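Local atomic coordinates of WbbZ protein (Klebsiella pneumoniae subsp. pneumoniae NTUH-K2044, PDB entry 6X1L), a protein that is of unconfirmed function but probably acts as a polysaccharide pyruvyl transferase, adding pyruvyl groups to a cell-surface polysaccharide. Residues 87-92 / 99-104; 120-125 / 131-136. All coordinates share one frame; numbering follows the deposited sequence.

Contact 1. Residues 87-92 / 99-104; sequences DFIQNN and VIIMPS
Ile89 of helix 84-92 points at Val99 and Ile101 of strand 98-104, joining the helix to the second strand of the beta-alpha-beta unit formed by strand 67-71, this helix and strand 98-104. The unit belongs to the six-stranded parallel sheet of a Rossmann-like domain, in keeping with membership of the GT-B clan. Contact between the segments is wholly apolar. Ile89 presents its two branches separately: the methyl CG2 comes within 4.5 Å of Val99 CG1, while the longer branch brings CD1 to 4.2 Å from Ile101 CD1. That longer branch is fully extended (chi2 -179°), which carries its terminal methyl out to Ile101, and the two isoleucine side chains cross at about a right angle, meeting methyl to methyl. Phe71 and Phe120, on the strands flanking 98-104, also touch Ile89, so its hydrophobic surroundings span three adjacent strands. Ile100 and Met102 (a selenomethionine) face the opposite side of the sheet, against helix 6-21.

Polar and aromatic interactions stay within each segment or lead out of it. Asn92 accepts a hydrogen bond on OD1 from Lys95, and its ND2 sits 3.1 Å above the plane of the Phe88 ring, over its centre. Beyond the corner at Pro103, Ser104 OG gives a short hydrogen bond of 2.5 Å to Met102 O, tilted 20° from the carbonyl plane.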
loop_
_atom_site.group_PDB
_atom_site.type_symbol
_atom_site.label_atom_id
_atom_site.label_comp_id
_atom_site.label_asym_id
_atom_site.label_seq_id
_atom_site.Cartn_x
_atom_site.Cartn_y
_atom_site.Cartn_z
ATOM N N ASP A 87 -22.567 -11.243 -9.764
ATOM C CA ASP A 87 -22.284 -12.478 -10.489
ATOM C C ASP A 87 -21.692 -13.538 -9.568
ATOM O O ASP A 87 -21.990 -14.728 -9.716
ATOM C CB ASP A 87 -21.341 -12.198 -11.660
ATOM C CG ASP A 87 -22.005 -11.395 -12.765
ATOM O OD1 ASP A 87 -23.228 -11.156 -12.679
ATOM O OD2 ASP A 87 -21.299 -11.002 -13.720
ATOM N N PHE A 88 -20.848 -13.129 -8.617
ATOM C CA PHE A 88 -20.262 -14.095 -7.693
ATOM C C PHE A 88 -21.334 -14.774 -6.850
ATOM O O PHE A 88 -21.309 -15.996 -6.664
ATOM C CB PHE A 88 -19.236 -13.415 -6.786
ATOM C CG PHE A 88 -18.570 -14.356 -5.824
ATOM C CD1 PHE A 88 -17.461 -15.090 -6.212
ATOM C CD2 PHE A 88 -19.056 -14.517 -4.536
ATOM C CE1 PHE A 88 -16.848 -15.964 -5.334
ATOM C CE2 PHE A 88 -18.448 -15.391 -3.652
ATOM C CZ PHE A 88 -17.342 -16.115 -4.051
ATOM N N ILE A 89 -22.281 -13.996 -6.329
ATOM C CA ILE A 89 -23.303 -14.564 -5.460
ATOM C C ILE A 89 -24.247 -15.456 -6.256
ATOM O O ILE A 89 -24.592 -16.559 -5.818
ATOM C CB ILE A 89 -24.057 -13.441 -4.729
ATOM C CG1 ILE A 89 -23.102 -12.696 -3.794
ATOM C CG2 ILE A 89 -25.236 -14.003 -3.958
ATOM C CD1 ILE A 89 -23.758 -11.585 -3.006
ATOM N N GLN A 90 -24.658 -15.009 -7.444
ATOM C CA GLN A 90 -25.630 -15.773 -8.218
ATOM C C GLN A 90 -25.046 -17.094 -8.704
ATOM O O GLN A 90 -25.756 -18.104 -8.773
ATOM C CB GLN A 90 -26.132 -14.942 -9.397
ATOM C CG GLN A 90 -27.325 -15.555 -10.104
ATOM C CD GLN A 90 -27.906 -14.647 -11.166
ATOM O OE1 GLN A 90 -29.120 -14.611 -11.369
ATOM N NE2 GLN A 90 -27.041 -13.910 -11.853
ATOM N N ASN A 91 -23.757 -17.110 -9.042
ATOM C CA ASN A 91 -23.119 -18.329 -9.520
ATOM C C ASN A 91 -22.749 -19.290 -8.399
ATOM O O ASN A 91 -22.461 -20.458 -8.678
ATOM C CB ASN A 91 -21.866 -17.985 -10.331
ATOM C CG ASN A 91 -22.183 -17.209 -11.597
ATOM O OD1 ASN A 91 -23.270 -17.331 -12.160
ATOM N ND2 ASN A 91 -21.229 -16.404 -12.052
ATOM N N ASN A 92 -22.751 -18.837 -7.146
ATOM C CA ASN A 92 -22.317 -19.660 -6.027
ATOM C C ASN A 92 -23.389 -19.860 -4.965
ATOM O O ASN A 92 -23.146 -20.590 -3.997
ATOM C CB ASN A 92 -21.065 -19.047 -5.380
ATOM C CG ASN A 92 -19.901 -18.938 -6.348
ATOM O OD1 ASN A 92 -19.544 -19.904 -7.022
ATOM N ND2 ASN A 92 -19.307 -17.752 -6.429
ATOM N N VAL A 99 -26.356 -17.660 2.510
ATOM C CA VAL A 99 -25.396 -16.634 2.124
ATOM C C VAL A 99 -25.614 -15.442 3.042
ATOM O O VAL A 99 -26.692 -14.830 3.037
ATOM C CB VAL A 99 -25.526 -16.233 0.649
ATOM C CG1 VAL A 99 -24.763 -14.939 0.389
ATOM C CG2 VAL A 99 -24.987 -17.342 -0.237
ATOM N N ILE A 100 -24.601 -15.120 3.839
ATOM C CA ILE A 100 -24.642 -13.986 4.752
ATOM C C ILE A 100 -23.902 -12.830 4.096
ATOM O O ILE A 100 -22.698 -12.924 3.825
ATOM C CB ILE A 100 -24.024 -14.334 6.114
ATOM C CG1 ILE A 100 -24.825 -15.439 6.801
ATOM C CG2 ILE A 100 -23.958 -13.097 6.993
ATOM C CD1 ILE A 100 -24.279 -15.826 8.155
ATOM N N ILE A 101 -24.620 -11.742 3.838
ATOM C CA ILE A 101 -24.024 -10.541 3.268
ATOM C C ILE A 101 -23.640 -9.625 4.424
ATOM O O ILE A 101 -24.507 -9.084 5.114
ATOM C CB ILE A 101 -24.979 -9.847 2.291
ATOM C CG1 ILE A 101 -25.278 -10.769 1.106
ATOM C CG2 ILE A 101 -24.387 -8.526 1.816
ATOM C CD1 ILE A 101 -26.175 -10.152 0.055
HETATM N N MSE A 102 -22.338 -9.462 4.645
HETATM C CA MSE A 102 -21.833 -8.597 5.711
HETATM C C MSE A 102 -22.233 -7.139 5.425
HETATM O O MSE A 102 -22.576 -6.822 4.286
HETATM C CB MSE A 102 -20.314 -8.778 5.840
HETATM C CG MSE A 102 -19.922 -10.203 6.224
HETATM SE SE MSE A 102 -20.564 -10.755 8.004
HETATM C CE MSE A 102 -19.026 -10.099 9.034
ATOM N N PRO A 103 -22.214 -6.259 6.460
ATOM C CA PRO A 103 -22.810 -4.917 6.316
ATOM C C PRO A 103 -22.498 -4.212 5.006
ATOM O O PRO A 103 -21.342 -3.863 4.732
ATOM C CB PRO A 103 -22.222 -4.156 7.509
ATOM C CG PRO A 103 -22.088 -5.209 8.555
ATOM C CD PRO A 103 -21.689 -6.469 7.826
ATOM N N SER A 104 -23.531 -3.988 4.194
ATOM C CA SER A 104 -23.337 -3.573 2.813
ATOM C C SER A 104 -24.313 -2.471 2.425
ATOM O O SER A 104 -25.353 -2.264 3.059
ATOM C CB SER A 104 -23.497 -4.757 1.851
ATOM O OG SER A 104 -22.458 -5.705 2.036
#

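Contact 2. Residues 120-125 / 131-136; sequences FVVFCR and DYIKSL
Val122 and Cys124 of strand 120-124 meet a single side chain, Ile133 of helix 127-135, where the chain has left the strand and come back along one face of the sheet as the helix of a beta-alpha-beta unit. Strand 144-146 completes the unit at one edge of the parallel sheet of this Rossmann-like domain. In the first shell, Ile133 CG1 is the shared point of contact: it lies 4.2 Å from Val122 CG1, and Cys124 SG also approaches it to 4.2 Å. Both strand side chains point toward the helix. Val122 puts CG1 anti to its backbone N (chi1 -173°), turning that methyl to Ile133. The second torsion of Ile133 is bent (chi2 -60°), and the methylene CG1, rather than the terminal methyl, faces the valine and the cysteine, which approach it from the same side.

A second shell closes around this small apolar core. Val144 of the next strand touches both Cys124 and Ile133, Tyr138 lies against Ile133, and Ile106 packs on Val122. Phe123 faces the other side of the sheet, where it stacks with Phe145 and meets Phe11 edge to face. Just past the strand, Arg125 bonds through NE to Thr105 and forms a salt bridge through NH1 to Asp149.

Farther out, on the helix, Tyr132 OH is hydrogen-bonded to Gly108 O. An exposed salt bridge pairs Lys134 NZ with Asp131 OD1 at 3.5 Å, and Ser135 OG gives a 2.5 Å hydrogen bond to Tyr132 O, with a C=O...donor angle of 130°.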
loop_
_atom_site.group_PDB
_atom_site.type_symbol
_atom_site.label_atom_id
_atom_site.label_comp_id
_atom_site.label_asym_id
_atom_site.label_seq_id
_atom_site.Cartn_x
_atom_site.Cartn_y
_atom_site.Cartn_z
ATOM N N PHE A 120 -30.786 -15.830 1.764
ATOM C CA PHE A 120 -30.044 -14.616 2.078
ATOM C C PHE A 120 -30.261 -14.189 3.522
ATOM O O PHE A 120 -31.390 -14.184 4.022
ATOM C CB PHE A 120 -30.467 -13.468 1.158
ATOM C CG PHE A 120 -29.705 -13.396 -0.128
ATOM C CD1 PHE A 120 -28.406 -13.862 -0.213
ATOM C CD2 PHE A 120 -30.288 -12.842 -1.254
ATOM C CE1 PHE A 120 -27.707 -13.782 -1.402
ATOM C CE2 PHE A 120 -29.597 -12.759 -2.443
ATOM C CZ PHE A 120 -28.307 -13.230 -2.520
ATOM N N VAL A 121 -29.169 -13.818 4.184
ATOM C CA VAL A 121 -29.210 -13.066 5.431
ATOM C C VAL A 121 -28.433 -11.785 5.166
ATOM O O VAL A 121 -27.216 -11.828 4.938
ATOM C CB VAL A 121 -28.628 -13.854 6.610
ATOM C CG1 VAL A 121 -28.688 -13.022 7.881
ATOM C CG2 VAL A 121 -29.387 -15.165 6.792
ATOM N N VAL A 122 -29.131 -10.651 5.159
ATOM C CA VAL A 122 -28.590 -9.399 4.641
ATOM C C VAL A 122 -28.329 -8.448 5.797
ATOM O O VAL A 122 -29.248 -8.105 6.551
ATOM C CB VAL A 122 -29.531 -8.751 3.616
ATOM C CG1 VAL A 122 -28.850 -7.546 2.977
ATOM C CG2 VAL A 122 -29.953 -9.760 2.562
ATOM N N PHE A 123 -27.083 -7.996 5.922
ATOM C CA PHE A 123 -26.729 -6.947 6.866
ATOM C C PHE A 123 -26.540 -5.648 6.094
ATOM O O PHE A 123 -25.768 -5.600 5.130
ATOM C CB PHE A 123 -25.468 -7.315 7.649
ATOM C CG PHE A 123 -25.678 -8.430 8.628
ATOM C CD1 PHE A 123 -26.053 -8.161 9.932
ATOM C CD2 PHE A 123 -25.518 -9.750 8.238
ATOM C CE1 PHE A 123 -26.263 -9.188 10.835
ATOM C CE2 PHE A 123 -25.724 -10.781 9.133
ATOM C CZ PHE A 123 -26.097 -10.500 10.435
ATOM N N CYS A 124 -27.249 -4.607 6.519
ATOM C CA CYS A 124 -27.258 -3.315 5.851
ATOM C C CYS A 124 -26.502 -2.301 6.697
ATOM O O CYS A 124 -26.690 -2.234 7.917
ATOM C CB CYS A 124 -28.695 -2.842 5.619
ATOM S SG CYS A 124 -29.779 -4.147 4.984
ATOM N N ARG A 125 -25.647 -1.509 6.050
ATOM C CA ARG A 125 -24.813 -0.555 6.767
ATOM C C ARG A 125 -25.397 0.854 6.787
ATOM O O ARG A 125 -24.732 1.779 7.266
ATOM C CB ARG A 125 -23.395 -0.539 6.182
ATOM C CG ARG A 125 -23.282 -0.012 4.765
ATOM C CD ARG A 125 -21.830 -0.128 4.277
ATOM N NE ARG A 125 -21.645 0.485 2.967
ATOM C CZ ARG A 125 -20.499 0.467 2.292
ATOM N NH1 ARG A 125 -19.438 -0.145 2.803
ATOM N NH2 ARG A 125 -20.417 1.052 1.106
ATOM N N ASP A 131 -34.200 -0.166 4.552
ATOM C CA ASP A 131 -35.595 0.006 4.154
ATOM C C ASP A 131 -35.867 -0.618 2.793
ATOM O O ASP A 131 -36.976 -1.100 2.546
ATOM C CB ASP A 131 -35.965 1.488 4.141
ATOM C CG ASP A 131 -35.963 2.098 5.524
ATOM O OD1 ASP A 131 -36.001 1.332 6.508
ATOM O OD2 ASP A 131 -35.931 3.341 5.627
ATOM N N TYR A 132 -34.872 -0.627 1.905
ATOM C CA TYR A 132 -35.052 -1.262 0.605
ATOM C C TYR A 132 -35.232 -2.769 0.751
ATOM O O TYR A 132 -36.221 -3.336 0.263
ATOM C CB TYR A 132 -33.863 -0.930 -0.300
ATOM C CG TYR A 132 -33.772 -1.784 -1.544
ATOM C CD1 TYR A 132 -34.880 -1.986 -2.358
ATOM C CD2 TYR A 132 -32.570 -2.375 -1.912
ATOM C CE1 TYR A 132 -34.796 -2.765 -3.492
ATOM C CE2 TYR A 132 -32.476 -3.150 -3.044
ATOM C CZ TYR A 132 -33.589 -3.342 -3.832
ATOM O OH TYR A 132 -33.493 -4.119 -4.962
ATOM N N ILE A 133 -34.298 -3.435 1.435
ATOM C CA ILE A 133 -34.372 -4.888 1.573
ATOM C C ILE A 133 -35.640 -5.297 2.310
ATOM O O ILE A 133 -36.333 -6.239 1.904
ATOM C CB ILE A 133 -33.117 -5.433 2.278
ATOM C CG1 ILE A 133 -31.856 -5.081 1.485
ATOM C CG2 ILE A 133 -33.230 -6.939 2.460
ATOM C CD1 ILE A 133 -31.849 -5.636 0.076
ATOM N N LYS A 134 -35.964 -4.606 3.405
ATOM C CA LYS A 134 -37.179 -4.946 4.132
ATOM C C LYS A 134 -38.430 -4.668 3.310
ATOM O O LYS A 134 -39.467 -5.292 3.557
ATOM C CB LYS A 134 -37.238 -4.195 5.466
ATOM C CG LYS A 134 -37.838 -2.798 5.393
ATOM C CD LYS A 134 -37.885 -2.153 6.774
ATOM C CE LYS A 134 -38.604 -0.812 6.737
ATOM N NZ LYS A 134 -38.696 -0.182 8.086
ATOM N N SER A 135 -38.357 -3.761 2.331
ATOM C CA SER A 135 -39.503 -3.541 1.456
ATOM C C SER A 135 -39.716 -4.712 0.509
ATOM O O SER A 135 -40.833 -4.902 0.019
ATOM C CB SER A 135 -39.333 -2.242 0.664
ATOM O OG SER A 135 -38.464 -2.403 -0.443
ATOM N N LEU A 136 -38.672 -5.503 0.251
ATOM C CA LEU A 136 -38.760 -6.722 -0.545
ATOM C C LEU A 136 -39.268 -7.903 0.269
ATOM O O LEU A 136 -38.991 -9.058 -0.080
ATOM C CB LEU A 136 -37.400 -7.041 -1.176
ATOM C CG LEU A 136 -36.797 -5.941 -2.038
ATOM C CD1 LEU A 136 -35.450 -6.358 -2.617
ATOM C CD2 LEU A 136 -37.765 -5.567 -3.142
#

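Contacts 1 and 2 pack two helices on the same face of one parallel sheet, their centres about 13 Å apart, and follow each other in the chain. Strands 98-104 and 120-124 are neighbours, probably hydrogen-bonded from Ile101 N to Val121 O and from Phe123 N to Ile101 O. On the helical face, Ile89 CG2 lies 3.5 Å from Phe120 CZ; on the other face Ile100 meets Phe123. Both interfaces are buried and apolar. Contact 1 sits on the inner strand 98-104 and is made by methyl groups alone, whereas contact 2, next to edge strand 144-146, sets a methylene against a valine methyl and a cysteine sulfur and has an exposed ion pair on its helix.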